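Local coordinates for two-domain protein containing predicted PHP-like metal-dependent phosphoesterase (Bacteroides vulgatus ATCC 8482, PDB 3E38), which probably acts as a zinc-dependent phosphoesterase of the PHP family, perhaps as a 5'-3' exonuclease on DNA or RNA, and carries an additional Ig-like domain, at residues 92-97 and 121-126; 21-26 and 104-109; 299-302 and 306-309. All blocks are in the same frame, centred on the assembly; numbering follows the deposited sequence.

Interaction 1: residues 92-97 and 121-126; sequences SEITRA and DAFREA. With ZN (zinc ion), chain I; ZN (zinc ion), chain H.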
loop_
_atom_site.group_PDB
_atom_site.type_symbol
_atom_site.label_atom_id
_atom_site.label_comp_id
_atom_site.label_asym_id
_atom_site.label_seq_id
_atom_site.Cartn_x
_atom_site.Cartn_y
_atom_site.Cartn_z
ATOM N N SER B 92 3.132 33.389 -11.324
ATOM C CA SER B 92 3.627 33.884 -10.057
ATOM C C SER B 92 2.527 34.166 -9.074
ATOM O O SER B 92 1.352 34.431 -9.427
ATOM C CB SER B 92 4.397 35.210 -10.241
ATOM O OG SER B 92 5.554 35.074 -11.072
ATOM N N GLU B 93 2.983 34.201 -7.830
ATOM C CA GLU B 93 2.146 34.460 -6.671
ATOM C C GLU B 93 2.417 35.797 -5.993
ATOM O O GLU B 93 3.450 36.013 -5.346
ATOM C CB GLU B 93 2.261 33.324 -5.629
ATOM C CG GLU B 93 1.158 33.480 -4.582
ATOM C CD GLU B 93 1.153 32.417 -3.541
ATOM O OE1 GLU B 93 2.058 31.536 -3.384
ATOM O OE2 GLU B 93 0.169 32.444 -2.876
ATOM N N ILE B 94 1.430 36.669 -6.145
ATOM C CA ILE B 94 1.433 38.034 -5.566
ATOM C C ILE B 94 0.927 37.772 -4.167
ATOM O O ILE B 94 -0.218 37.405 -3.948
ATOM C CB ILE B 94 0.538 39.036 -6.335
ATOM C CG1 ILE B 94 0.900 39.056 -7.815
ATOM C CG2 ILE B 94 0.608 40.426 -5.722
ATOM C CD1 ILE B 94 -0.208 39.684 -8.732
ATOM N N THR B 95 1.872 37.897 -3.255
ATOM C CA THR B 95 1.749 37.542 -1.874
ATOM C C THR B 95 1.699 38.796 -1.052
ATOM O O THR B 95 2.696 39.490 -0.878
ATOM C CB THR B 95 3.010 36.704 -1.432
ATOM O OG1 THR B 95 3.354 35.708 -2.425
ATOM C CG2 THR B 95 2.781 36.048 -0.096
ATOM N N ARG B 96 0.514 39.101 -0.574
ATOM C CA ARG B 96 0.308 40.252 0.287
ATOM C C ARG B 96 -0.562 39.926 1.499
ATOM O O ARG B 96 -1.144 38.881 1.608
ATOM C CB ARG B 96 -0.370 41.345 -0.519
ATOM C CG ARG B 96 0.426 41.730 -1.746
ATOM C CD ARG B 96 1.639 42.594 -1.384
ATOM N NE ARG B 96 2.350 42.995 -2.595
ATOM C CZ ARG B 96 2.890 44.194 -2.782
ATOM N NH1 ARG B 96 2.762 45.133 -1.859
ATOM N NH2 ARG B 96 3.490 44.477 -3.930
ATOM N N ALA B 97 -0.603 40.865 2.412
ATOM C CA ALA B 97 -1.457 40.802 3.605
ATOM C C ALA B 97 -2.912 40.776 3.178
ATOM O O ALA B 97 -3.255 41.231 2.085
ATOM C CB ALA B 97 -1.198 42.027 4.535
ATOM N N ASP B 121 -0.036 48.111 -8.052
ATOM C CA ASP B 121 0.875 48.213 -9.205
ATOM C C ASP B 121 1.303 46.826 -9.606
ATOM O O ASP B 121 1.655 46.562 -10.753
ATOM C CB ASP B 121 2.099 49.059 -8.860
ATOM C CG ASP B 121 1.745 50.515 -8.607
ATOM O OD1 ASP B 121 0.739 50.973 -9.161
ATOM O OD2 ASP B 121 2.465 51.201 -7.863
ATOM N N ALA B 122 1.246 45.936 -8.627
ATOM C CA ALA B 122 1.585 44.533 -8.842
ATOM C C ALA B 122 0.525 43.921 -9.775
ATOM O O ALA B 122 0.818 43.287 -10.791
ATOM C CB ALA B 122 1.652 43.784 -7.526
ATOM N N PHE B 123 -0.719 44.200 -9.447
ATOM C CA PHE B 123 -1.847 43.670 -10.204
ATOM C C PHE B 123 -1.928 44.350 -11.564
ATOM O O PHE B 123 -2.322 43.724 -12.559
ATOM C CB PHE B 123 -3.167 43.809 -9.421
ATOM C CG PHE B 123 -3.334 42.796 -8.307
ATOM C CD1 PHE B 123 -2.677 42.955 -7.088
ATOM C CD2 PHE B 123 -4.150 41.685 -8.482
ATOM C CE1 PHE B 123 -2.824 42.022 -6.080
ATOM C CE2 PHE B 123 -4.304 40.761 -7.496
ATOM C CZ PHE B 123 -3.639 40.917 -6.280
ATOM N N ARG B 124 -1.527 45.623 -11.615
ATOM C CA ARG B 124 -1.604 46.404 -12.890
ATOM C C ARG B 124 -0.631 45.876 -13.933
ATOM O O ARG B 124 -0.936 45.881 -15.098
ATOM C CB ARG B 124 -1.419 47.915 -12.690
ATOM N N GLU B 125 0.515 45.371 -13.506
ATOM C CA GLU B 125 1.501 44.775 -14.418
ATOM C C GLU B 125 1.033 43.421 -14.960
ATOM O O GLU B 125 1.223 43.098 -16.137
ATOM C CB GLU B 125 2.833 44.559 -13.692
ATOM C CG GLU B 125 3.495 45.861 -13.245
ATOM C CD GLU B 125 3.956 46.695 -14.432
ATOM O OE1 GLU B 125 4.158 46.093 -15.515
ATOM O OE2 GLU B 125 4.133 47.926 -14.267
ATOM N N ALA B 126 0.460 42.610 -14.065
ATOM C CA ALA B 126 -0.029 41.305 -14.435
ATOM C C ALA B 126 -1.168 41.516 -15.421
ATOM O O ALA B 126 -1.244 40.866 -16.465
ATOM C CB ALA B 126 -0.479 40.495 -13.200
HETATM ZN ZN ZN I . 1.422 29.499 -2.764
HETATM ZN ZN ZN H . -0.338 31.880 -0.806
HETATM O O HOH W 1 -0.242 30.357 -1.780
#

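Interaction 2: residues 21-26 and 104-109; sequences CDFHMH and NAIFLS. With ZN (zinc ion), chain I.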
loop_
_atom_site.group_PDB
_atom_site.type_symbol
_atom_site.label_atom_id
_atom_site.label_comp_id
_atom_site.label_asym_id
_atom_site.label_seq_id
_atom_site.Cartn_x
_atom_site.Cartn_y
_atom_site.Cartn_z
ATOM N N CYS B 21 -4.736 19.773 -14.494
ATOM C CA CYS B 21 -3.796 20.863 -14.258
ATOM C C CYS B 21 -3.639 21.297 -12.808
ATOM O O CYS B 21 -4.583 21.181 -12.014
ATOM C CB CYS B 21 -4.232 22.076 -15.094
ATOM S SG CYS B 21 -4.642 21.690 -16.816
ATOM N N ASP B 22 -2.415 21.751 -12.492
ATOM C CA ASP B 22 -2.024 22.293 -11.162
ATOM C C ASP B 22 -1.420 23.677 -11.382
ATOM O O ASP B 22 -0.285 23.833 -11.851
ATOM C CB ASP B 22 -1.069 21.347 -10.444
ATOM C CG ASP B 22 -0.872 21.686 -8.984
ATOM O OD1 ASP B 22 -1.554 22.617 -8.508
ATOM O OD2 ASP B 22 -0.043 20.994 -8.319
ATOM N N PHE B 23 -2.200 24.691 -11.046
ATOM C CA PHE B 23 -1.833 26.072 -11.383
ATOM C C PHE B 23 -1.159 26.843 -10.263
ATOM O O PHE B 23 -1.130 28.066 -10.267
ATOM C CB PHE B 23 -3.100 26.823 -11.815
ATOM C CG PHE B 23 -3.765 26.266 -13.060
ATOM C CD1 PHE B 23 -3.073 26.204 -14.256
ATOM C CD2 PHE B 23 -5.083 25.881 -13.040
ATOM C CE1 PHE B 23 -3.670 25.753 -15.385
ATOM C CE2 PHE B 23 -5.696 25.414 -14.179
ATOM C CZ PHE B 23 -4.987 25.343 -15.345
ATOM N N HIS B 24 -0.657 26.111 -9.283
ATOM C CA HIS B 24 -0.106 26.737 -8.077
ATOM C C HIS B 24 0.822 25.808 -7.327
ATOM O O HIS B 24 0.431 24.808 -6.748
ATOM C CB HIS B 24 -1.274 27.131 -7.168
ATOM C CG HIS B 24 -0.907 27.994 -6.010
ATOM N ND1 HIS B 24 -1.851 28.741 -5.338
ATOM C CD2 HIS B 24 0.283 28.298 -5.450
ATOM C CE1 HIS B 24 -1.266 29.434 -4.382
ATOM N NE2 HIS B 24 0.029 29.183 -4.422
HETATM N N MSE B 25 2.086 26.155 -7.376
HETATM C CA MSE B 25 3.097 25.375 -6.709
HETATM C C MSE B 25 4.375 26.172 -6.574
HETATM O O MSE B 25 4.534 27.213 -7.220
HETATM C CB MSE B 25 3.342 24.095 -7.484
HETATM C CG MSE B 25 3.971 24.298 -8.818
HETATM SE SE MSE B 25 3.988 22.654 -9.885
HETATM C CE MSE B 25 2.103 22.399 -9.941
ATOM N N HIS B 26 5.287 25.595 -5.797
ATOM C CA HIS B 26 6.550 26.227 -5.410
ATOM C C HIS B 26 7.789 25.385 -5.428
ATOM O O HIS B 26 7.732 24.187 -5.297
ATOM C CB HIS B 26 6.395 26.781 -4.004
ATOM C CG HIS B 26 5.258 27.739 -3.882
ATOM N ND1 HIS B 26 5.399 29.098 -4.062
ATOM C CD2 HIS B 26 3.950 27.522 -3.633
ATOM C CE1 HIS B 26 4.225 29.679 -3.888
ATOM N NE2 HIS B 26 3.332 28.740 -3.609
ATOM N N ASN B 104 -2.739 34.487 -7.605
ATOM C CA ASN B 104 -1.874 34.001 -8.671
ATOM C C ASN B 104 -2.236 34.651 -9.984
ATOM O O ASN B 104 -3.391 34.823 -10.315
ATOM C CB ASN B 104 -1.908 32.501 -8.819
ATOM C CG ASN B 104 -0.950 31.811 -7.890
ATOM O OD1 ASN B 104 -0.481 32.390 -6.920
ATOM N ND2 ASN B 104 -0.633 30.564 -8.200
ATOM N N ALA B 105 -1.180 35.060 -10.673
ATOM C CA ALA B 105 -1.208 35.635 -12.010
ATOM C C ALA B 105 -0.570 34.579 -12.894
ATOM O O ALA B 105 0.603 34.268 -12.727
ATOM C CB ALA B 105 -0.425 36.944 -12.063
ATOM N N ILE B 106 -1.365 33.972 -13.771
ATOM C CA ILE B 106 -0.822 32.985 -14.701
ATOM C C ILE B 106 -1.019 33.471 -16.141
ATOM O O ILE B 106 -1.745 34.435 -16.455
ATOM C CB ILE B 106 -1.341 31.526 -14.440
ATOM C CG1 ILE B 106 -2.826 31.381 -14.774
ATOM C CG2 ILE B 106 -1.061 31.121 -12.949
ATOM C CD1 ILE B 106 -3.340 29.979 -14.708
ATOM N N PHE B 107 -0.256 32.822 -16.997
ATOM C CA PHE B 107 -0.172 33.195 -18.416
ATOM C C PHE B 107 0.587 34.510 -18.548
ATOM O O PHE B 107 0.379 35.319 -19.423
ATOM C CB PHE B 107 -1.537 33.186 -19.116
ATOM C CG PHE B 107 -2.039 31.786 -19.387
ATOM C CD1 PHE B 107 -1.475 31.040 -20.395
ATOM C CD2 PHE B 107 -2.974 31.184 -18.572
ATOM C CE1 PHE B 107 -1.885 29.778 -20.626
ATOM C CE2 PHE B 107 -3.416 29.901 -18.808
ATOM C CZ PHE B 107 -2.864 29.192 -19.831
ATOM N N LEU B 108 1.487 34.701 -17.622
ATOM C CA LEU B 108 2.411 35.831 -17.697
ATOM C C LEU B 108 3.411 35.633 -18.794
ATOM O O LEU B 108 3.691 34.496 -19.217
ATOM C CB LEU B 108 3.216 35.988 -16.378
ATOM C CG LEU B 108 2.345 36.397 -15.179
ATOM C CD1 LEU B 108 3.151 36.497 -13.897
ATOM C CD2 LEU B 108 1.563 37.701 -15.445
ATOM N N SER B 109 3.986 36.756 -19.222
ATOM C CA SER B 109 5.083 36.766 -20.196
ATOM C C SER B 109 6.389 37.093 -19.475
ATOM O O SER B 109 7.475 36.650 -19.856
ATOM C CB SER B 109 4.810 37.752 -21.329
ATOM O OG SER B 109 4.692 39.068 -20.840
HETATM ZN ZN ZN I . 1.422 29.499 -2.764
HETATM O O HOH W 1 -0.242 30.357 -1.780
#

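Interaction 3: residues 299-302 and 306-309; sequences MTLK and RYTV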
loop_
_atom_site.group_PDB
_atom_site.type_symbol
_atom_site.label_atom_id
_atom_site.label_comp_id
_atom_site.label_asym_id
_atom_site.label_seq_id
_atom_site.Cartn_x
_atom_site.Cartn_y
_atom_site.Cartn_z
HETATM N N MSE B 299 -25.271 4.417 -1.774
HETATM C CA MSE B 299 -24.494 3.553 -2.626
HETATM C C MSE B 299 -23.211 4.203 -3.052
HETATM O O MSE B 299 -23.175 5.363 -3.430
HETATM C CB MSE B 299 -25.351 3.234 -3.833
HETATM C CG MSE B 299 -24.753 2.243 -4.749
HETATM SE SE MSE B 299 -25.967 1.621 -6.167
HETATM C CE MSE B 299 -24.617 0.272 -6.754
ATOM N N THR B 300 -22.139 3.434 -2.947
ATOM C CA THR B 300 -20.821 3.904 -3.351
ATOM C C THR B 300 -20.307 3.093 -4.489
ATOM O O THR B 300 -20.102 1.873 -4.366
ATOM C CB THR B 300 -19.765 3.764 -2.266
ATOM O OG1 THR B 300 -20.075 4.667 -1.207
ATOM C CG2 THR B 300 -18.356 4.095 -2.854
ATOM N N LEU B 301 -20.105 3.790 -5.604
ATOM C CA LEU B 301 -19.563 3.167 -6.803
ATOM C C LEU B 301 -18.080 3.439 -6.864
ATOM O O LEU B 301 -17.636 4.507 -7.240
ATOM C CB LEU B 301 -20.234 3.675 -8.074
ATOM C CG LEU B 301 -21.679 3.347 -8.349
ATOM C CD1 LEU B 301 -22.553 4.023 -7.319
ATOM C CD2 LEU B 301 -21.967 3.856 -9.744
ATOM N N LYS B 302 -17.332 2.431 -6.457
ATOM C CA LYS B 302 -15.891 2.476 -6.476
ATOM C C LYS B 302 -15.350 2.506 -7.899
ATOM O O LYS B 302 -16.034 2.118 -8.851
ATOM C CB LYS B 302 -15.301 1.270 -5.707
ATOM C CG LYS B 302 -15.422 1.417 -4.184
ATOM C CD LYS B 302 -15.294 0.095 -3.487
ATOM C CE LYS B 302 -15.429 0.182 -1.962
ATOM N NZ LYS B 302 -14.157 0.416 -1.222
ATOM N N ARG B 306 -18.127 -2.679 -11.482
ATOM C CA ARG B 306 -19.487 -2.882 -12.009
ATOM C C ARG B 306 -20.419 -3.375 -10.936
ATOM O O ARG B 306 -20.118 -4.297 -10.214
ATOM C CB ARG B 306 -19.486 -3.909 -13.136
ATOM C CG ARG B 306 -20.869 -4.148 -13.780
ATOM C CD ARG B 306 -20.836 -5.273 -14.790
ATOM N NE ARG B 306 -20.609 -6.565 -14.135
ATOM C CZ ARG B 306 -19.438 -7.204 -14.076
ATOM N NH1 ARG B 306 -18.376 -6.673 -14.671
ATOM N NH2 ARG B 306 -19.334 -8.378 -13.429
ATOM N N TYR B 307 -21.558 -2.719 -10.826
ATOM C CA TYR B 307 -22.573 -3.111 -9.848
ATOM C C TYR B 307 -23.874 -3.531 -10.491
ATOM O O TYR B 307 -24.274 -2.989 -11.526
ATOM C CB TYR B 307 -22.882 -1.942 -8.932
ATOM C CG TYR B 307 -21.704 -1.481 -8.144
ATOM C CD1 TYR B 307 -20.787 -0.589 -8.692
ATOM C CD2 TYR B 307 -21.498 -1.938 -6.857
ATOM C CE1 TYR B 307 -19.691 -0.172 -7.975
ATOM C CE2 TYR B 307 -20.391 -1.529 -6.123
ATOM C CZ TYR B 307 -19.494 -0.646 -6.688
ATOM O OH TYR B 307 -18.410 -0.224 -5.965
ATOM N N THR B 308 -24.519 -4.511 -9.857
ATOM C CA THR B 308 -25.863 -4.953 -10.241
ATOM C C THR B 308 -26.848 -4.280 -9.311
ATOM O O THR B 308 -26.818 -4.434 -8.101
ATOM C CB THR B 308 -26.026 -6.443 -10.136
ATOM O OG1 THR B 308 -24.912 -7.076 -10.763
ATOM C CG2 THR B 308 -27.336 -6.891 -10.802
ATOM N N VAL B 309 -27.729 -3.514 -9.895
ATOM C CA VAL B 309 -28.675 -2.730 -9.130
ATOM C C VAL B 309 -30.103 -3.081 -9.521
ATOM O O VAL B 309 -30.513 -2.944 -10.674
ATOM C CB VAL B 309 -28.384 -1.235 -9.361
ATOM C CG1 VAL B 309 -29.344 -0.346 -8.601
ATOM C CG2 VAL B 309 -26.952 -0.949 -8.964
#

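Interaction 1: residues 92-97 and 121-126
Ile-94, on strand 87-95, meets helix 119-128 with two of its methyls. Ile-94 CD1 sits over the centre of the Phe-123 ring, 4.2 Å from the centroid and 1° off the ring normal, a CH-pi contact. Ile-94 CG2 lies 3.8 Å from Phe-123 CE1 and 4.0 Å from Ala-122 CB. CG1 stands beside the backbone N (chi1 -54°) and CG2 beside the carbonyl carbon, so that CD1 covers the ring face while CG2 wedges between the ring's CE1 and the Ala-122 methyl. Arg-96 adds NH2, 4.1 Å from Ala-122 CB; its guanidinium is held by the carbonyls of Gln-116 and Lys-117, just ahead of the helix, and by a salt bridge to Glu-58. One residue before Ile-94, Glu-93 sends an extended side chain to the metals: OE1 binds one zinc at 2.2 Å and OE2 a second at 2.2 Å, and a water lies between the two ions. Thr-95 OG1 donates to Glu-93 O from above the carbonyl plane and is also hydrogen-bonded to His-56, a ligand of a further zinc. Ile-94 thus gives the helix an apolar seat, while the Glu-93 carboxylate, one oxygen to each ion, bridges two zincs.

Interaction 2: residues 21-26 and 104-109
Phe-23 and His-24 face Asn-104 and Ile-106 across a buried contact that joins segment 21-26 to strand 102-106. One hydrogen bond spans it: Asn-104 ND2 donates to Phe-23 O at 3.3 Å with an N-H...O angle of 143°. The oxygen is met on a lone pair, in its carbonyl plane, and lies almost in the plane of the amide. The other end of that amide, OD1, accepts from Asn-136, so both ends of the group are tied and its rotation is fixed.

Asn-104 ND2 also lies over a face of the His-24 imidazole, 3.4 Å from its CG and displaced toward the rim; ring and amide planes are 46° apart, a tilted packing of two flat groups.

In the apolar part, Ile-106 CD1 lies 3.8 Å from Phe-23 CD1, the side chains crossing at about a right angle. Ile-89 of strand 87-95 touches both side chains, while Ile-226 and Leu-230 of helix 223-231 also pack on Phe-23.

Metal bonds come from the imidazoles: His-24 NE2 and His-26 NE2 bind the same zinc, each at 2.2 Å, with a water at 2.1 Å from it, and Glu-93 and Asp-194 complete the protein ligands. With CG anti to the backbone N (chi1 -170°), the His-24 ring turns one face to Asn-104 and presents NE2 to the zinc. The other ring nitrogen, ND1, is hydrogen-bonded to Glu-167, a second-shell carboxylate that orients the ring and would probably make it a stronger zinc ligand. The His-Met-His sequence following strand 17-22 of the predicted phosphoesterase domain is the His-X-His metal-binding motif of PHP phosphoesterases, here forming part of a three-zinc site.

Interaction 3: residues 299-302 and 306-309
Tyr-307 reaches across to the strand end at 301-302, where its OH accepts a hydrogen bond from Lys-302 N at 2.9 Å and 162°, close to straight. The amide approaches at the ring edge, near its plane, and Thr-300 O lies 3.1 Å from Tyr-307 OH. Strands 298-301 and 306-313 run roughly antiparallel, their short segments 149° apart with axes 8.8 Å from each other, but belong to different sheets of the Ig-like domain: Met-299 pairs with Leu-284 and Tyr-307 with Ile-274, so side chains and the Tyr-307 hydroxyl span the gap in this beta sandwich. Apolar contacts add to the bridge. The selenomethionine Met-299, extended with CG anti to the backbone N (chi1 -174°), lays its CE 3.6 Å from Tyr-307 CB and 3.4 Å from Val-309 CG2, the latter tighter than usual for carbons. Leu-301 crosses the ring obliquely, its CB 3.9 Å from Tyr-307 CE1. A phenylalanine in place of Tyr-307 would keep the ring but probably leave the Lys-302 amide without its partner across the sheets. Ala-2 of the second subunit also packs on Tyr-307, and Leu-301 is backed by Ile-274, Leu-282 and Leu-284.

In the fold
Interactions 1 and 2, 12 Å apart centre to centre, both reach the mixed sheet of the predicted phosphoesterase domain, interaction 1 by packing helix 119-128 on it; strands 87-95 and 102-106 are antiparallel neighbours there, joined by a backbone hydrogen bond between Ala-105 N and Ser-92 O. Their segments alternate along the chain (21-26, 92-97, 104-109, 121-126), and both reach one zinc ion and its water: Glu-93 comes from interaction 1, His-24 and His-26 from interaction 2. Interaction 3 follows in the Ig-like domain, its centre about 47 Å from interaction 1 and 38 Å from interaction 2. The metal site thus draws on interleaved segments, whereas the sandwich packing is local and distant from the zincs.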